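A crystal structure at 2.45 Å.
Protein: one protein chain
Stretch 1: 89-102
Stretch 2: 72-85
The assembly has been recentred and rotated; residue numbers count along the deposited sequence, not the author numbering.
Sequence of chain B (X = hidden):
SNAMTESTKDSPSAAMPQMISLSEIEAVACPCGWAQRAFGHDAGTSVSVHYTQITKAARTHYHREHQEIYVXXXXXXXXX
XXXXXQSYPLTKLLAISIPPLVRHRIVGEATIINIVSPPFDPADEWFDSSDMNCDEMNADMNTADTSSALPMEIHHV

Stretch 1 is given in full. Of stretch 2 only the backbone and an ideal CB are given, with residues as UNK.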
ATOM      1  N   PRO B  89      -9.455  -3.283 -17.080  1.00 49.79           N
ATOM      2  CA  PRO B  89      -8.903  -4.591 -16.712  1.00 51.60           C
ATOM      3  C   PRO B  89      -7.838  -4.509 -15.623  1.00 53.70           C
ATOM      4  O   PRO B  89      -7.046  -3.567 -15.597  1.00 49.34           O
ATOM      5  CB  PRO B  89      -8.283  -5.090 -18.019  1.00 51.88           C
ATOM      6  CG  PRO B  89      -7.999  -3.857 -18.799  1.00 50.86           C
ATOM      7  CD  PRO B  89      -9.088  -2.895 -18.453  1.00 49.50           C
ATOM      8  N   LEU B  90      -7.823  -5.496 -14.735  1.00 56.89           N
ATOM      9  CA  LEU B  90      -6.793  -5.583 -13.712  1.00 57.69           C
ATOM     10  C   LEU B  90      -5.555  -6.272 -14.264  1.00 60.82           C
ATOM     11  O   LEU B  90      -5.660  -7.262 -14.988  1.00 65.27           O
ATOM     12  CB  LEU B  90      -7.305  -6.374 -12.511  1.00 54.89           C
ATOM     13  CG  LEU B  90      -8.549  -5.811 -11.829  1.00 56.37           C
ATOM     14  CD1 LEU B  90      -9.014  -6.758 -10.737  1.00 59.27           C
ATOM     15  CD2 LEU B  90      -8.273  -4.428 -11.264  1.00 52.02           C
ATOM     16  N   THR B  91      -4.386  -5.741 -13.922  1.00 58.24           N
ATOM     17  CA  THR B  91      -3.126  -6.407 -14.228  1.00 58.17           C
ATOM     18  C   THR B  91      -2.271  -6.412 -12.970  1.00 55.02           C
ATOM     19  O   THR B  91      -2.536  -5.661 -12.030  1.00 54.08           O
ATOM     20  CB  THR B  91      -2.359  -5.709 -15.367  1.00 60.30           C
ATOM     21  OG1 THR B  91      -1.835  -4.459 -14.905  1.00 66.52           O
ATOM     22  CG2 THR B  91      -3.270  -5.470 -16.562  1.00 59.34           C
ATOM     23  N   LYS B  92      -1.251  -7.261 -12.951  1.00 53.82           N
ATOM     24  CA  LYS B  92      -0.386  -7.374 -11.785  1.00 55.06           C
ATOM     25  C   LYS B  92       0.320  -6.059 -11.469  1.00 54.61           C
ATOM     26  O   LYS B  92       0.889  -5.414 -12.347  1.00 59.17           O
ATOM     27  CB  LYS B  92       0.646  -8.484 -11.986  1.00 59.41           C
ATOM     28  CG  LYS B  92       0.110  -9.879 -11.714  1.00 63.58           C
ATOM     29  CD  LYS B  92       1.235 -10.899 -11.680  1.00 68.53           C
ATOM     30  CE  LYS B  92       0.760 -12.248 -11.171  1.00 70.51           C
ATOM     31  NZ  LYS B  92       1.850 -13.261 -11.229  1.00 72.89           N
ATOM     32  N   LEU B  93       0.275  -5.675 -10.199  1.00 57.22           N
ATOM     33  CA  LEU B  93       0.942  -4.468  -9.717  1.00 54.76           C
ATOM     34  C   LEU B  93       0.364  -3.195 -10.323  1.00 50.45           C
ATOM     35  O   LEU B  93       1.026  -2.157 -10.370  1.00 52.96           O
ATOM     36  CB  LEU B  93       2.448  -4.545  -9.968  1.00 56.07           C
ATOM     37  CG  LEU B  93       3.158  -5.654  -9.193  1.00 56.93           C
ATOM     38  CD1 LEU B  93       4.637  -5.677  -9.538  1.00 61.72           C
ATOM     39  CD2 LEU B  93       2.959  -5.480  -7.693  1.00 53.25           C
ATOM     40  N   LEU B  94      -0.878  -3.275 -10.780  1.00 47.28           N
ATOM     41  CA  LEU B  94      -1.618  -2.081 -11.140  1.00 48.30           C
ATOM     42  C   LEU B  94      -1.968  -1.339  -9.856  1.00 46.25           C
ATOM     43  O   LEU B  94      -2.430  -1.951  -8.892  1.00 45.45           O
ATOM     44  CB  LEU B  94      -2.895  -2.453 -11.897  1.00 50.61           C
ATOM     45  CG  LEU B  94      -3.731  -1.275 -12.391  1.00 53.02           C
ATOM     46  CD1 LEU B  94      -2.988  -0.511 -13.483  1.00 54.69           C
ATOM     47  CD2 LEU B  94      -5.090  -1.747 -12.889  1.00 53.31           C
ATOM     48  N   ALA B  95      -1.736  -0.031  -9.840  1.00 42.18           N
ATOM     49  CA  ALA B  95      -2.091   0.799  -8.690  1.00 38.45           C
ATOM     50  C   ALA B  95      -3.233   1.730  -9.066  1.00 42.47           C
ATOM     51  O   ALA B  95      -3.140   2.471 -10.044  1.00 46.68           O
ATOM     52  CB  ALA B  95      -0.897   1.602  -8.224  1.00 39.61           C
ATOM     53  N   ILE B  96      -4.311   1.694  -8.292  1.00 41.63           N
ATOM     54  CA  ILE B  96      -5.455   2.543  -8.574  1.00 42.33           C
ATOM     55  C   ILE B  96      -5.745   3.469  -7.407  1.00 41.92           C
ATOM     56  O   ILE B  96      -5.960   3.027  -6.282  1.00 50.13           O
ATOM     57  CB  ILE B  96      -6.717   1.726  -8.889  1.00 45.70           C
ATOM     58  CG1 ILE B  96      -6.406   0.638  -9.916  1.00 48.91           C
ATOM     59  CG2 ILE B  96      -7.810   2.636  -9.415  1.00 48.13           C
ATOM     60  CD1 ILE B  96      -6.097  -0.699  -9.303  1.00 52.97           C
ATOM     61  N   SER B  97      -5.744   4.762  -7.695  1.00 36.98           N
ATOM     62  CA  SER B  97      -6.058   5.780  -6.711  1.00 37.87           C
ATOM     63  C   SER B  97      -7.529   6.139  -6.820  1.00 39.56           C
ATOM     64  O   SER B  97      -8.003   6.532  -7.888  1.00 35.10           O
ATOM     65  CB  SER B  97      -5.200   7.021  -6.954  1.00 41.93           C
ATOM     66  OG  SER B  97      -5.680   8.129  -6.216  1.00 60.38           O
ATOM     67  N   ILE B  98      -8.248   6.000  -5.712  1.00 42.13           N
ATOM     68  CA  ILE B  98      -9.683   6.238  -5.690  1.00 35.89           C
ATOM     69  C   ILE B  98     -10.024   7.324  -4.680  1.00 35.65           C
ATOM     70  O   ILE B  98     -10.206   7.044  -3.498  1.00 42.60           O
ATOM     71  CB  ILE B  98     -10.443   4.958  -5.327  1.00 39.03           C
ATOM     72  CG1 ILE B  98     -10.024   3.825  -6.267  1.00 41.82           C
ATOM     73  CG2 ILE B  98     -11.951   5.196  -5.395  1.00 40.27           C
ATOM     74  CD1 ILE B  98     -10.578   2.466  -5.884  1.00 38.77           C
ATOM     75  N   PRO B  99     -10.095   8.577  -5.145  1.00 35.60           N
ATOM     76  CA  PRO B  99     -10.463   9.697  -4.275  1.00 40.98           C
ATOM     77  C   PRO B  99     -11.875   9.543  -3.741  1.00 42.53           C
ATOM     78  O   PRO B  99     -12.640   8.736  -4.260  1.00 41.97           O
ATOM     79  CB  PRO B  99     -10.384  10.915  -5.207  1.00 43.45           C
ATOM     80  CG  PRO B  99      -9.550  10.490  -6.351  1.00 40.68           C
ATOM     81  CD  PRO B  99      -9.741   9.017  -6.504  1.00 39.17           C
ATOM     82  N   PRO B 100     -12.223  10.315  -2.706  1.00 48.80           N
ATOM     83  CA  PRO B 100     -13.590  10.281  -2.181  1.00 44.64           C
ATOM     84  C   PRO B 100     -14.599  10.603  -3.279  1.00 44.71           C
ATOM     85  O   PRO B 100     -14.274  11.352  -4.192  1.00 48.54           O
ATOM     86  CB  PRO B 100     -13.585  11.379  -1.112  1.00 45.71           C
ATOM     87  CG  PRO B 100     -12.141  11.540  -0.726  1.00 50.86           C
ATOM     88  CD  PRO B 100     -11.358  11.251  -1.968  1.00 46.04           C
ATOM     89  N   LEU B 101     -15.790  10.017  -3.195  1.00 44.48           N
ATOM     90  CA  LEU B 101     -16.892  10.299  -4.117  1.00 39.87           C
ATOM     91  C   LEU B 101     -16.818   9.501  -5.413  1.00 39.65           C
ATOM     92  O   LEU B 101     -17.802   9.410  -6.144  1.00 44.85           O
ATOM     93  CB  LEU B 101     -17.018  11.796  -4.416  1.00 38.96           C
ATOM     94  CG  LEU B 101     -17.324  12.674  -3.200  1.00 44.32           C
ATOM     95  CD1 LEU B 101     -17.918  14.001  -3.643  1.00 49.10           C
ATOM     96  CD2 LEU B 101     -18.259  11.968  -2.221  1.00 45.01           C
ATOM     97  N   VAL B 102     -15.666   8.903  -5.696  1.00 41.35           N
ATOM     98  CA  VAL B 102     -15.547   8.051  -6.870  1.00 44.43           C
ATOM     99  C   VAL B 102     -16.233   6.711  -6.627  1.00 42.68           C
ATOM    100  O   VAL B 102     -15.775   5.915  -5.813  1.00 44.55           O
ATOM    101  CB  VAL B 102     -14.075   7.807  -7.243  1.00 49.43           C
ATOM    102  CG1 VAL B 102     -13.964   6.704  -8.286  1.00 53.77           C
ATOM    103  CG2 VAL B 102     -13.441   9.091  -7.750  1.00 44.51           C
ATOM    104  N   UNK B  72      -3.036  -4.214  -7.082  1.00 48.34           N
ATOM    105  CA  UNK B  72      -3.356  -5.589  -7.462  1.00 49.38           C
ATOM    106  C   UNK B  72      -2.141  -6.509  -7.352  1.00 50.82           C
ATOM    107  O   UNK B  72      -1.101  -6.245  -7.951  1.00 54.42           O
ATOM    108  CB  UNK B  72      -3.906  -5.624  -8.889  1.00 49.38           C
ATOM    109  N   UNK B  73      -2.282  -7.591  -6.593  1.00 54.06           N
ATOM    110  CA  UNK B  73      -1.212  -8.572  -6.448  1.00 58.19           C
ATOM    111  C   UNK B  73      -1.436  -9.774  -7.365  1.00 61.86           C
ATOM    112  O   UNK B  73      -0.490 -10.317  -7.937  1.00 67.27           O
ATOM    113  CB  UNK B  73      -1.109  -9.032  -4.992  1.00 58.19           C
ATOM    114  N   UNK B  74      -2.688 -10.193  -7.497  1.00 67.28           N
ATOM    115  CA  UNK B  74      -3.051 -11.190  -8.497  1.00 72.07           C
ATOM    116  C   UNK B  74      -4.512 -11.004  -8.879  1.00 71.22           C
ATOM    117  O   UNK B  74      -5.238 -10.251  -8.232  1.00 72.49           O
ATOM    118  CB  UNK B  74      -2.801 -12.607  -7.978  1.00 72.07           C
ATOM    119  N   UNK B  75      -4.940 -11.682  -9.933  1.00 69.25           N
ATOM    120  CA  UNK B  75      -6.304 -11.536 -10.408  1.00 70.06           C
ATOM    121  C   UNK B  75      -6.671 -12.666 -11.350  1.00 74.06           C
ATOM    122  O   UNK B  75      -5.802 -13.283 -11.964  1.00 70.24           O
ATOM    123  CB  UNK B  75      -6.489 -10.185 -11.103  1.00 70.06           C
ATOM    124  N   UNK B  76      -7.968 -12.935 -11.450  1.00 62.25           N
ATOM    125  CA  UNK B  76      -8.481 -13.881 -12.428  1.00 63.12           C
ATOM    126  C   UNK B  76      -8.535 -13.185 -13.779  1.00 65.97           C
ATOM    127  O   UNK B  76      -8.696 -11.966 -13.850  1.00 62.78           O
ATOM    128  CB  UNK B  76      -9.858 -14.411 -12.023  1.00 63.12           C
ATOM    129  N   UNK B  77      -8.383 -13.954 -14.850  1.00 66.38           N
ATOM    130  CA  UNK B  77      -8.474 -13.399 -16.192  1.00 67.80           C
ATOM    131  C   UNK B  77      -9.784 -12.632 -16.345  1.00 65.87           C
ATOM    132  O   UNK B  77     -10.827 -13.071 -15.863  1.00 63.16           O
ATOM    133  CB  UNK B  77      -8.369 -14.504 -17.245  1.00 67.80           C
ATOM    134  N   UNK B  78      -9.715 -11.479 -17.004  1.00 69.35           N
ATOM    135  CA  UNK B  78     -10.890 -10.650 -17.282  1.00 70.45           C
ATOM    136  C   UNK B  78     -11.436  -9.923 -16.062  1.00 65.00           C
ATOM    137  O   UNK B  78     -12.493  -9.298 -16.139  1.00 63.98           O
ATOM    138  CB  UNK B  78     -11.998 -11.518 -17.881  1.00 70.45           C
ATOM    139  N   UNK B  79     -10.738  -9.997 -14.935  1.00 58.62           N
ATOM    140  CA  UNK B  79     -11.165  -9.239 -13.770  1.00 52.81           C
ATOM    141  C   UNK B  79     -10.978  -7.768 -14.100  1.00 51.03           C
ATOM    142  O   UNK B  79     -10.016  -7.396 -14.767  1.00 54.84           O
ATOM    143  CB  UNK B  79     -10.385  -9.638 -12.515  1.00 52.81           C
ATOM    144  N   UNK B  80     -11.911  -6.934 -13.656  1.00 56.67           N
ATOM    145  CA  UNK B  80     -11.830  -5.507 -13.926  1.00 60.39           C
ATOM    146  C   UNK B  80     -12.096  -4.692 -12.676  1.00 53.00           C
ATOM    147  O   UNK B  80     -12.463  -5.225 -11.629  1.00 56.34           O
ATOM    148  CB  UNK B  80     -12.818  -5.116 -15.027  1.00 60.39           C
ATOM    149  N   UNK B  81     -11.904  -3.388 -12.802  1.00 45.44           N
ATOM    150  CA  UNK B  81     -12.299  -2.452 -11.767  1.00 44.82           C
ATOM    151  C   UNK B  81     -13.217  -1.441 -12.426  1.00 45.29           C
ATOM    152  O   UNK B  81     -12.993  -1.048 -13.569  1.00 45.19           O
ATOM    153  CB  UNK B  81     -11.092  -1.780 -11.109  1.00 44.82           C
ATOM    154  N   UNK B  82     -14.272  -1.048 -11.722  1.00 46.53           N
ATOM    155  CA  UNK B  82     -15.209  -0.069 -12.249  1.00 47.63           C
ATOM    156  C   UNK B  82     -15.082   1.229 -11.480  1.00 50.88           C
ATOM    157  O   UNK B  82     -15.251   1.257 -10.263  1.00 49.67           O
ATOM    158  CB  UNK B  82     -16.644  -0.595 -12.183  1.00 47.63           C
ATOM    159  N   UNK B  83     -14.767   2.302 -12.196  1.00 49.37           N
ATOM    160  CA  UNK B  83     -14.623   3.619 -11.592  1.00 44.49           C
ATOM    161  C   UNK B  83     -15.596   4.582 -12.258  1.00 48.08           C
ATOM    162  O   UNK B  83     -15.515   4.829 -13.462  1.00 48.55           O
ATOM    163  CB  UNK B  83     -13.185   4.126 -11.715  1.00 44.49           C
ATOM    164  N   UNK B  84     -16.526   5.111 -11.469  1.00 53.31           N
ATOM    165  CA  UNK B  84     -17.602   5.947 -11.994  1.00 54.07           C
ATOM    166  C   UNK B  84     -18.176   5.392 -13.293  1.00 53.41           C
ATOM    167  O   UNK B  84     -18.294   6.108 -14.285  1.00 57.94           O
ATOM    168  CB  UNK B  84     -17.096   7.373 -12.219  1.00 54.07           C
ATOM    169  N   UNK B  85     -18.517   4.108 -13.281  1.00 52.51           N
ATOM    170  CA  UNK B  85     -19.212   3.486 -14.395  1.00 56.77           C
ATOM    171  C   UNK B  85     -18.337   3.094 -15.573  1.00 55.90           C
ATOM    172  O   UNK B  85     -18.839   2.585 -16.575  1.00 59.27           O
ATOM    173  CB  UNK B  85     -20.305   4.435 -14.891  1.00 56.77           C
TER

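At position 72 the backbone is already committed: its N donates to Leu 94 O (3.0 Å), and its O accepts from Leu 93 N (2.7 Å). The CB points toward stretch 1, 3.4 Å from Thr 91 O, with methyl groups of Leu 90 and Ile 96, and the CB of Leu 94, beyond. A compact apolar residue, valine or isoleucine, suits phi/psi of -72/125 and this pocket. It is Val 72, chi1 t; its CG2 lies 3.9 Å from Leu 90 CD2 and 4.2 Å from Ile 96 CD1.

Position 73 starts away from stretch 1, so many residues fit, but a long apolar one could curl back to Leu 93. Leu 73 does so, its CD2 reaching 4.4 Å from Leu 93 CD2. Position 74 also points away, with Lys 92 CE 4.8 Å from the ideal CB; polar or acidic residues are plausible, and Asp 74 is bonded elsewhere in the structure.

Position 75 faces stretch 1, its CB 4.1 Å from Leu 90 CB, beside the backbone running from Leu 90 to Lys 92. A flat or polar side chain could lie along that chain. His 75 sets one ring face under Leu 90 O; NE2 is 3.1 Å from that O, but the angle is too poor for a hydrogen bond. Instead, a water joins His 75 NE2 (3.2 Å from the water O) to Lys 92 N (3.1 Å from it), while His 75 ND1 donates to the backbone O of 76 (2.9 Å).

Position 76 points away and opens a type II turn; many residues fit, and it is Ala 76. Position 77 points away within the same turn and is as tolerant: Ala 77. Position 78 points away too, and its positive phi would favour glycine or asparagine; it is His 78.

At 79 the backbone O accepts from Leu 90 N (2.9 Å). The ideal CB is 3.7 Å from Leu 90 CD1, so a small apolar residue suffices: Ala 79.

Position 80 pairs antiparallel with Pro 89, but its CB points away. Beta-branched residues suit the extended backbone; Thr 80 brings CG2 4.0 Å from Pro 89 CA.

Position 81 leaves sideways, its ideal CB 3.9 Å from Leu 90 CD2, with isoleucines ahead. A branched or long apolar chain fits, and Ile 81 carries CD1 4.1 Å from Ile 96 CG2. Position 82 is out of reach and tolerant: Glu 82.

Position 83 looks onto Ile 96, Ile 98 and Val 102, which invite a long aliphatic. Leu 83 places CD1 3.7 Å from Ile 96 CG2, and CD2 4.0 Å from Val 102 CG1.

At 84, phi/psi of 42/50 favours asparagine or glycine. Asn 84 OD1 approaches Val 102 CA at 3.7 Å. Position 85, phi 80, favours glycine: Gly 85.

Stretch 2 72-85: VLDHAAHATIELNG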
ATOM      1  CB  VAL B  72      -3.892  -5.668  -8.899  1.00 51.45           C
ATOM      2  CG1 VAL B  72      -4.185  -7.115  -9.272  1.00 54.71           C
ATOM      3  CG2 VAL B  72      -5.139  -4.811  -9.050  1.00 51.50           C
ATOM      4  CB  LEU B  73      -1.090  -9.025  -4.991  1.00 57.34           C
ATOM      5  CG  LEU B  73      -0.756  -7.913  -3.989  1.00 57.27           C
ATOM      6  CD1 LEU B  73      -0.371  -8.504  -2.644  1.00 59.13           C
ATOM      7  CD2 LEU B  73       0.352  -7.009  -4.507  1.00 57.18           C
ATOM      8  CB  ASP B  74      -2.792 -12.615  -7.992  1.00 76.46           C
ATOM      9  CG  ASP B  74      -3.709 -13.012  -6.849  1.00 84.78           C
ATOM     10  OD1 ASP B  74      -3.200 -13.546  -5.839  1.00 87.80           O
ATOM     11  OD2 ASP B  74      -4.939 -12.814  -6.962  1.00 85.68           O
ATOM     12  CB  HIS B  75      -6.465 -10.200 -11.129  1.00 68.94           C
ATOM     13  CG  HIS B  75      -5.668 -10.102 -12.393  1.00 74.65           C
ATOM     14  ND1 HIS B  75      -6.112 -10.617 -13.591  1.00 82.20           N
ATOM     15  CD2 HIS B  75      -4.455  -9.558 -12.644  1.00 75.07           C
ATOM     16  CE1 HIS B  75      -5.209 -10.390 -14.528  1.00 82.58           C
ATOM     17  NE2 HIS B  75      -4.193  -9.749 -13.979  1.00 80.31           N
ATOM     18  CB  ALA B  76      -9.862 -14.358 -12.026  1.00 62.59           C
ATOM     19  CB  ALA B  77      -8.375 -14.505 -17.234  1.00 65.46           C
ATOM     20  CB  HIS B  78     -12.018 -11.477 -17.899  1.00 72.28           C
ATOM     21  CG  HIS B  78     -11.608 -12.253 -19.109  1.00 77.89           C
ATOM     22  ND1 HIS B  78     -11.674 -13.629 -19.169  1.00 83.22           N
ATOM     23  CD2 HIS B  78     -11.128 -11.846 -20.307  1.00 78.09           C
ATOM     24  CE1 HIS B  78     -11.252 -14.035 -20.352  1.00 85.17           C
ATOM     25  NE2 HIS B  78     -10.914 -12.973 -21.062  1.00 84.82           N
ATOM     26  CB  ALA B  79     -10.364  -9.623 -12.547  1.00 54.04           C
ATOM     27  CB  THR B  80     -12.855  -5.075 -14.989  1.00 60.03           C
ATOM     28  OG1 THR B  80     -14.180  -5.236 -14.470  1.00 62.64           O
ATOM     29  CG2 THR B  80     -12.703  -5.901 -16.254  1.00 58.18           C
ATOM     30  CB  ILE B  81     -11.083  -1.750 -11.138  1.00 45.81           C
ATOM     31  CG1 ILE B  81     -11.525  -0.840  -9.993  1.00 46.78           C
ATOM     32  CG2 ILE B  81     -10.324  -0.949 -12.183  1.00 49.06           C
ATOM     33  CD1 ILE B  81     -10.426  -0.540  -9.007  1.00 49.39           C
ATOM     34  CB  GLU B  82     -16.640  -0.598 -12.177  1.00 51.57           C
ATOM     35  CG  GLU B  82     -16.911  -1.734 -13.151  1.00 67.11           C
ATOM     36  CD  GLU B  82     -18.313  -2.304 -13.020  1.00 72.86           C
ATOM     37  OE1 GLU B  82     -19.064  -1.852 -12.129  1.00 71.55           O
ATOM     38  OE2 GLU B  82     -18.661  -3.205 -13.810  1.00 76.25           O
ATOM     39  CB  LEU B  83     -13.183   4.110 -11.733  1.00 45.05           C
ATOM     40  CG  LEU B  83     -12.144   3.222 -11.047  1.00 47.54           C
ATOM     41  CD1 LEU B  83     -10.737   3.552 -11.513  1.00 49.90           C
ATOM     42  CD2 LEU B  83     -12.246   3.369  -9.544  1.00 48.56           C
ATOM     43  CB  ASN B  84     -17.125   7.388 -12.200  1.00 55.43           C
ATOM     44  CG  ASN B  84     -16.922   8.133 -10.890  1.00 58.75           C
ATOM     45  OD1 ASN B  84     -17.633   7.900  -9.910  1.00 54.62           O
ATOM     46  ND2 ASN B  84     -15.952   9.042 -10.872  1.00 57.96           N
TER
HETATM   47  O   HOH W   1      -1.400  -9.194 -15.329  1.00 55.19           O
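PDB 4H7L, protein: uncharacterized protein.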